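Local structure of Succinylglutamatedesuccinylase/aspartoacylase (Rhodobacter sphaeroides 2.4.1, 3CDX) at residues A[18-23]-A[47-52]; A[137-142]-A[206-211]. The protein is probably a zinc-dependent hydrolase of the succinylglutamate desuccinylase/aspartoacylase family, acting on linear amide or ester bonds, its metal site holding calcium in this crystal. All coordinates share one frame; numbering follows the deposited sequence.

Contact 1. Residues A[18-23]-A[47-52]; sequences DRDGRQ and VVKNGS
Gly-21 and Lys-49 face each other as a hydrogen-bonded pair of an antiparallel beta hairpin, the axes of the short segments 21-23 and 47-50 approaching to 4.7 Å at 167°. Gly-21 N reaches Lys-49 O at 2.7 Å, almost straight at the hydrogen (178°), and Lys-49 N returns a bond to Gly-21 O; Gln-23 and Val-47 repeat this double link, with Arg-22 and Val-48 between them as a non-hydrogen-bonded pair. Strand 40-50 is also bonded on its other edge, to strand 87-92. On the face of Lys-49, Gln-23 and Val-47 point the same way side by side, Gln-23 CB 3.7 Å from Val-47 CG1, and the Gln-23 amide donates to the carbonyl of Asp-16. On the other face Arg-22 CG meets Val-48 CG2 at 4.0 Å, while Arg-22 NH2 forms a salt bridge with Asp-304 of the second subunit. Lys-49, with the most surface buried by the contact, lies at the hairpin's open end. Its CG stands anti to the backbone N (chi1 -173°), and its CE lies against both Asp-18 O (3.0 Å) and Asp-20 OD1 (3.1 Å). The salt bridge there is long, Asp-20 OD1 lying 3.7 Å from Lys-49 NZ. A water links the two segments, donating to Asp-20 OD2 and accepting from Gly-51 N.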
loop_
_atom_site.group_PDB
_atom_site.type_symbol
_atom_site.label_atom_id
_atom_site.label_comp_id
_atom_site.label_asym_id
_atom_site.label_seq_id
_atom_site.Cartn_x
_atom_site.Cartn_y
_atom_site.Cartn_z
ATOM N N ASP A 18 -17.004 28.912 -28.966
ATOM C CA ASP A 18 -17.861 29.813 -29.751
ATOM C C ASP A 18 -17.717 29.605 -31.265
ATOM O O ASP A 18 -18.430 30.229 -32.047
ATOM C CB ASP A 18 -17.544 31.271 -29.419
ATOM C CG ASP A 18 -17.866 31.632 -27.977
ATOM O OD1 ASP A 18 -18.924 31.193 -27.470
ATOM O OD2 ASP A 18 -17.060 32.382 -27.351
ATOM N N ARG A 19 -16.795 28.734 -31.676
ATOM C CA ARG A 19 -16.525 28.516 -33.082
ATOM C C ARG A 19 -17.441 27.449 -33.668
ATOM O O ARG A 19 -17.564 26.357 -33.109
ATOM C CB ARG A 19 -15.074 28.110 -33.258
ATOM C CG ARG A 19 -14.620 27.967 -34.700
ATOM C CD ARG A 19 -13.103 28.024 -34.750
ATOM N NE ARG A 19 -12.483 26.712 -34.889
ATOM C CZ ARG A 19 -11.256 26.407 -34.464
ATOM N NH1 ARG A 19 -10.783 25.174 -34.662
ATOM N NH2 ARG A 19 -10.502 27.323 -33.833
ATOM N N ASP A 20 -18.081 27.760 -34.797
ATOM C CA ASP A 20 -18.933 26.788 -35.481
ATOM C C ASP A 20 -18.128 25.628 -36.063
ATOM O O ASP A 20 -16.999 25.804 -36.495
ATOM C CB ASP A 20 -19.722 27.439 -36.617
ATOM C CG ASP A 20 -20.969 28.164 -36.146
ATOM O OD1 ASP A 20 -21.333 28.106 -34.946
ATOM O OD2 ASP A 20 -21.594 28.806 -37.010
ATOM N N GLY A 21 -18.747 24.453 -36.083
ATOM C CA GLY A 21 -18.127 23.252 -36.571
ATOM C C GLY A 21 -17.930 22.238 -35.449
ATOM O O GLY A 21 -18.621 22.262 -34.408
ATOM N N ARG A 22 -16.984 21.342 -35.671
ATOM C CA ARG A 22 -16.680 20.295 -34.716
ATOM C C ARG A 22 -15.246 20.429 -34.292
ATOM O O ARG A 22 -14.375 20.580 -35.133
ATOM C CB ARG A 22 -16.936 18.923 -35.336
ATOM C CG ARG A 22 -16.561 17.742 -34.452
ATOM C CD ARG A 22 -16.866 16.414 -35.148
ATOM N NE ARG A 22 -16.714 15.279 -34.235
ATOM C CZ ARG A 22 -15.554 14.661 -34.027
ATOM N NH1 ARG A 22 -14.447 15.065 -34.658
ATOM N NH2 ARG A 22 -15.497 13.637 -33.196
ATOM N N GLN A 23 -15.026 20.401 -32.964
ATOM C CA GLN A 23 -13.691 20.311 -32.333
ATOM C C GLN A 23 -13.679 19.122 -31.387
ATOM O O GLN A 23 -14.522 19.034 -30.503
ATOM C CB GLN A 23 -13.370 21.582 -31.544
ATOM C CG GLN A 23 -13.000 22.791 -32.437
ATOM C CD GLN A 23 -13.191 24.089 -31.708
ATOM O OE1 GLN A 23 -12.214 24.684 -31.211
ATOM N NE2 GLN A 23 -14.467 24.533 -31.590
ATOM N N VAL A 47 -16.885 19.165 -29.108
ATOM C CA VAL A 47 -17.922 20.204 -29.205
ATOM C C VAL A 47 -18.336 20.302 -30.653
ATOM O O VAL A 47 -17.474 20.356 -31.558
ATOM C CB VAL A 47 -17.486 21.595 -28.646
ATOM C CG1 VAL A 47 -16.322 22.178 -29.447
ATOM C CG2 VAL A 47 -18.666 22.592 -28.644
ATOM N N VAL A 48 -19.653 20.263 -30.857
ATOM C CA VAL A 48 -20.263 20.531 -32.160
ATOM C C VAL A 48 -21.133 21.786 -31.997
ATOM O O VAL A 48 -22.022 21.840 -31.137
ATOM C CB VAL A 48 -21.114 19.318 -32.677
ATOM C CG1 VAL A 48 -21.796 19.645 -33.987
ATOM C CG2 VAL A 48 -20.257 18.071 -32.842
ATOM N N LYS A 49 -20.862 22.790 -32.826
ATOM C CA LYS A 49 -21.649 24.013 -32.838
ATOM C C LYS A 49 -22.109 24.322 -34.271
ATOM O O LYS A 49 -21.322 24.323 -35.204
ATOM C CB LYS A 49 -20.848 25.168 -32.235
ATOM C CG LYS A 49 -21.634 26.479 -32.033
ATOM C CD LYS A 49 -20.745 27.574 -31.457
ATOM C CE LYS A 49 -21.099 28.965 -31.997
ATOM N NZ LYS A 49 -22.457 29.366 -31.628
ATOM N N ASN A 50 -23.401 24.574 -34.421
ATOM C CA ASN A 50 -23.971 24.981 -35.704
ATOM C C ASN A 50 -25.251 25.750 -35.469
ATOM O O ASN A 50 -26.072 25.396 -34.597
ATOM C CB ASN A 50 -24.275 23.758 -36.578
ATOM C CG ASN A 50 -24.724 24.124 -38.003
ATOM O OD1 ASN A 50 -24.006 24.786 -38.745
ATOM N ND2 ASN A 50 -25.907 23.653 -38.392
ATOM N N GLY A 51 -25.417 26.809 -36.255
ATOM C CA GLY A 51 -26.695 27.494 -36.370
ATOM C C GLY A 51 -27.075 28.117 -35.063
ATOM O O GLY A 51 -26.245 28.759 -34.409
ATOM N N SER A 52 -28.309 27.861 -34.652
ATOM C CA SER A 52 -28.897 28.569 -33.545
ATOM C C SER A 52 -29.675 27.642 -32.611
ATOM O O SER A 52 -30.564 26.895 -33.045
ATOM C CB SER A 52 -29.828 29.661 -34.097
ATOM O OG SER A 52 -29.858 30.780 -33.237
HETATM O O HOH W 1 -23.733 29.073 -34.547
HETATM O O HOH W 2 -23.903 28.601 -38.382
#

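Contact 2. Residues A[137-142]-A[206-211]; sequences VILPMA and RGIVSL
Ile-208, Arg-206 and Leu-139 carry this contact, in which the turn after helix 126-138 packs against the segment leading from helix 199-205 into strand 209-214. Both segments belong to the family's catalytic domain, and strand 209-214 pairs in parallel with strand 144-148, which leads to calcium-binding His-149. Gly-207 closes helix 199-205 with a Schellman motif, and the residues on its two sides start their side chains toward 137-142. Ile-208 and Leu-139 run alongside each other in opposite senses, their CD1 methyls 3.8 Å apart; Ile-208 CD1 lies 3.5 Å from Leu-139 O, and Ile-208 CG1 is equally near Ala-142 O. The Arg-206 chain, extended from CG to NE, crosses Leu-139, its CD 3.8 Å from Leu-139 CD2. Pro-140 CG sits over one face of the guanidinium, offset toward the rim and 3.5 Å from Arg-206 NH1. An alanine at Leu-139 would probably open a gap beside Ile-208 CD1 and Arg-206 CD, which would lose the branched end they pack on. No hydrogen bond joins the segments; cohesion rests largely on apolar fit, with the arginine laying its CD on the leucine while its NE forms a salt bridge with Asp-135 of helix 126-138.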
loop_
_atom_site.group_PDB
_atom_site.type_symbol
_atom_site.label_atom_id
_atom_site.label_comp_id
_atom_site.label_asym_id
_atom_site.label_seq_id
_atom_site.Cartn_x
_atom_site.Cartn_y
_atom_site.Cartn_z
ATOM N N VAL A 137 -15.688 26.318 -15.663
ATOM C CA VAL A 137 -15.319 26.553 -17.057
ATOM C C VAL A 137 -16.324 25.922 -18.016
ATOM O O VAL A 137 -16.752 26.543 -18.984
ATOM C CB VAL A 137 -13.893 26.012 -17.358
ATOM C CG1 VAL A 137 -13.508 26.194 -18.843
ATOM C CG2 VAL A 137 -12.842 26.680 -16.411
ATOM N N ILE A 138 -16.688 24.668 -17.772
ATOM C CA ILE A 138 -17.533 23.955 -18.740
ATOM C C ILE A 138 -19.010 24.225 -18.447
ATOM O O ILE A 138 -19.754 24.676 -19.321
ATOM C CB ILE A 138 -17.201 22.407 -18.749
ATOM C CG1 ILE A 138 -15.731 22.171 -19.159
ATOM C CG2 ILE A 138 -18.170 21.647 -19.627
ATOM C CD1 ILE A 138 -15.311 22.701 -20.592
ATOM N N LEU A 139 -19.418 23.971 -17.208
ATOM C CA LEU A 139 -20.849 24.059 -16.814
ATOM C C LEU A 139 -21.614 25.379 -17.124
ATOM O O LEU A 139 -22.757 25.312 -17.571
ATOM C CB LEU A 139 -21.034 23.632 -15.363
ATOM C CG LEU A 139 -22.441 23.623 -14.804
ATOM C CD1 LEU A 139 -23.349 22.775 -15.755
ATOM C CD2 LEU A 139 -22.469 23.140 -13.339
ATOM N N PRO A 140 -20.990 26.565 -16.924
ATOM C CA PRO A 140 -21.736 27.798 -17.255
ATOM C C PRO A 140 -22.179 27.912 -18.724
ATOM O O PRO A 140 -23.028 28.733 -19.039
ATOM C CB PRO A 140 -20.725 28.931 -16.915
ATOM C CG PRO A 140 -19.799 28.278 -15.875
ATOM C CD PRO A 140 -19.647 26.878 -16.386
ATOM N N MET A 141 -21.577 27.154 -19.632
ATOM C CA MET A 141 -21.983 27.231 -21.060
ATOM C C MET A 141 -23.332 26.537 -21.349
ATOM O O MET A 141 -23.905 26.730 -22.400
ATOM C CB MET A 141 -20.907 26.643 -21.962
ATOM C CG MET A 141 -19.665 27.564 -22.192
ATOM S SD MET A 141 -18.438 26.809 -23.284
ATOM C CE MET A 141 -17.701 25.537 -22.255
ATOM N N ALA A 142 -23.840 25.744 -20.405
ATOM C CA ALA A 142 -24.995 24.862 -20.647
ATOM C C ALA A 142 -26.345 25.446 -20.315
ATOM O O ALA A 142 -26.502 26.151 -19.334
ATOM C CB ALA A 142 -24.842 23.547 -19.875
ATOM N N ARG A 206 -26.604 26.725 -10.250
ATOM C CA ARG A 206 -26.572 27.647 -11.376
ATOM C C ARG A 206 -27.914 27.765 -12.123
ATOM O O ARG A 206 -28.027 28.494 -13.116
ATOM C CB ARG A 206 -25.466 27.216 -12.343
ATOM C CG ARG A 206 -24.052 27.499 -11.828
ATOM C CD ARG A 206 -22.933 26.857 -12.724
ATOM N NE ARG A 206 -21.629 27.108 -12.113
ATOM C CZ ARG A 206 -20.946 28.250 -12.198
ATOM N NH1 ARG A 206 -21.416 29.251 -12.911
ATOM N NH2 ARG A 206 -19.775 28.391 -11.571
ATOM N N GLY A 207 -28.936 27.045 -11.658
ATOM C CA GLY A 207 -30.271 27.147 -12.258
ATOM C C GLY A 207 -30.391 26.619 -13.679
ATOM O O GLY A 207 -31.240 27.067 -14.451
ATOM N N ILE A 208 -29.521 25.674 -14.024
ATOM C CA ILE A 208 -29.517 24.962 -15.314
ATOM C C ILE A 208 -30.355 23.689 -15.131
ATOM O O ILE A 208 -30.327 23.090 -14.058
ATOM C CB ILE A 208 -28.016 24.598 -15.666
ATOM C CG1 ILE A 208 -27.195 25.882 -15.909
ATOM C CG2 ILE A 208 -27.891 23.574 -16.806
ATOM C CD1 ILE A 208 -25.688 25.750 -15.626
ATOM N N VAL A 209 -31.120 23.290 -16.143
ATOM C CA VAL A 209 -31.872 22.021 -16.075
ATOM C C VAL A 209 -30.894 20.840 -15.909
ATOM O O VAL A 209 -29.968 20.691 -16.679
ATOM C CB VAL A 209 -32.761 21.806 -17.303
ATOM C CG1 VAL A 209 -33.424 20.474 -17.234
ATOM C CG2 VAL A 209 -33.835 22.946 -17.399
ATOM N N SER A 210 -31.089 20.042 -14.873
ATOM C CA SER A 210 -30.151 18.985 -14.533
ATOM C C SER A 210 -30.878 17.629 -14.466
ATOM O O SER A 210 -31.860 17.465 -13.708
ATOM C CB SER A 210 -29.526 19.345 -13.172
ATOM O OG SER A 210 -28.877 18.259 -12.549
ATOM N N LEU A 211 -30.400 16.674 -15.267
ATOM C CA LEU A 211 -30.795 15.267 -15.180
ATOM C C LEU A 211 -29.614 14.413 -14.738
ATOM O O LEU A 211 -28.482 14.643 -15.162
ATOM C CB LEU A 211 -31.271 14.753 -16.544
ATOM C CG LEU A 211 -32.662 15.125 -17.048
ATOM C CD1 LEU A 211 -32.930 14.377 -18.400
ATOM C CD2 LEU A 211 -33.739 14.792 -15.983
#

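How the contacts relate
Contact 1 is a surface contact and contact 2 a buried one; their centres are 18 Å apart and their nearest atoms about 6 Å, without touching. Both reach the same extended strand system, but by different elements: 18-23 with 47-52 pairs neighbouring strands at its periphery, whereas 137-142 with 206-211 packs a helix-ending turn against the approach to an inner strand. The first is accordingly held by backbone hydrogen bonds, charged side chains and water, the second mainly by aliphatic carbons. Contact 2 lies nearer the metal site, the Leu-139 side chain being about 12 Å from that of calcium-binding His-149, while contact 1 is remote from it and reaches a neighbouring subunit.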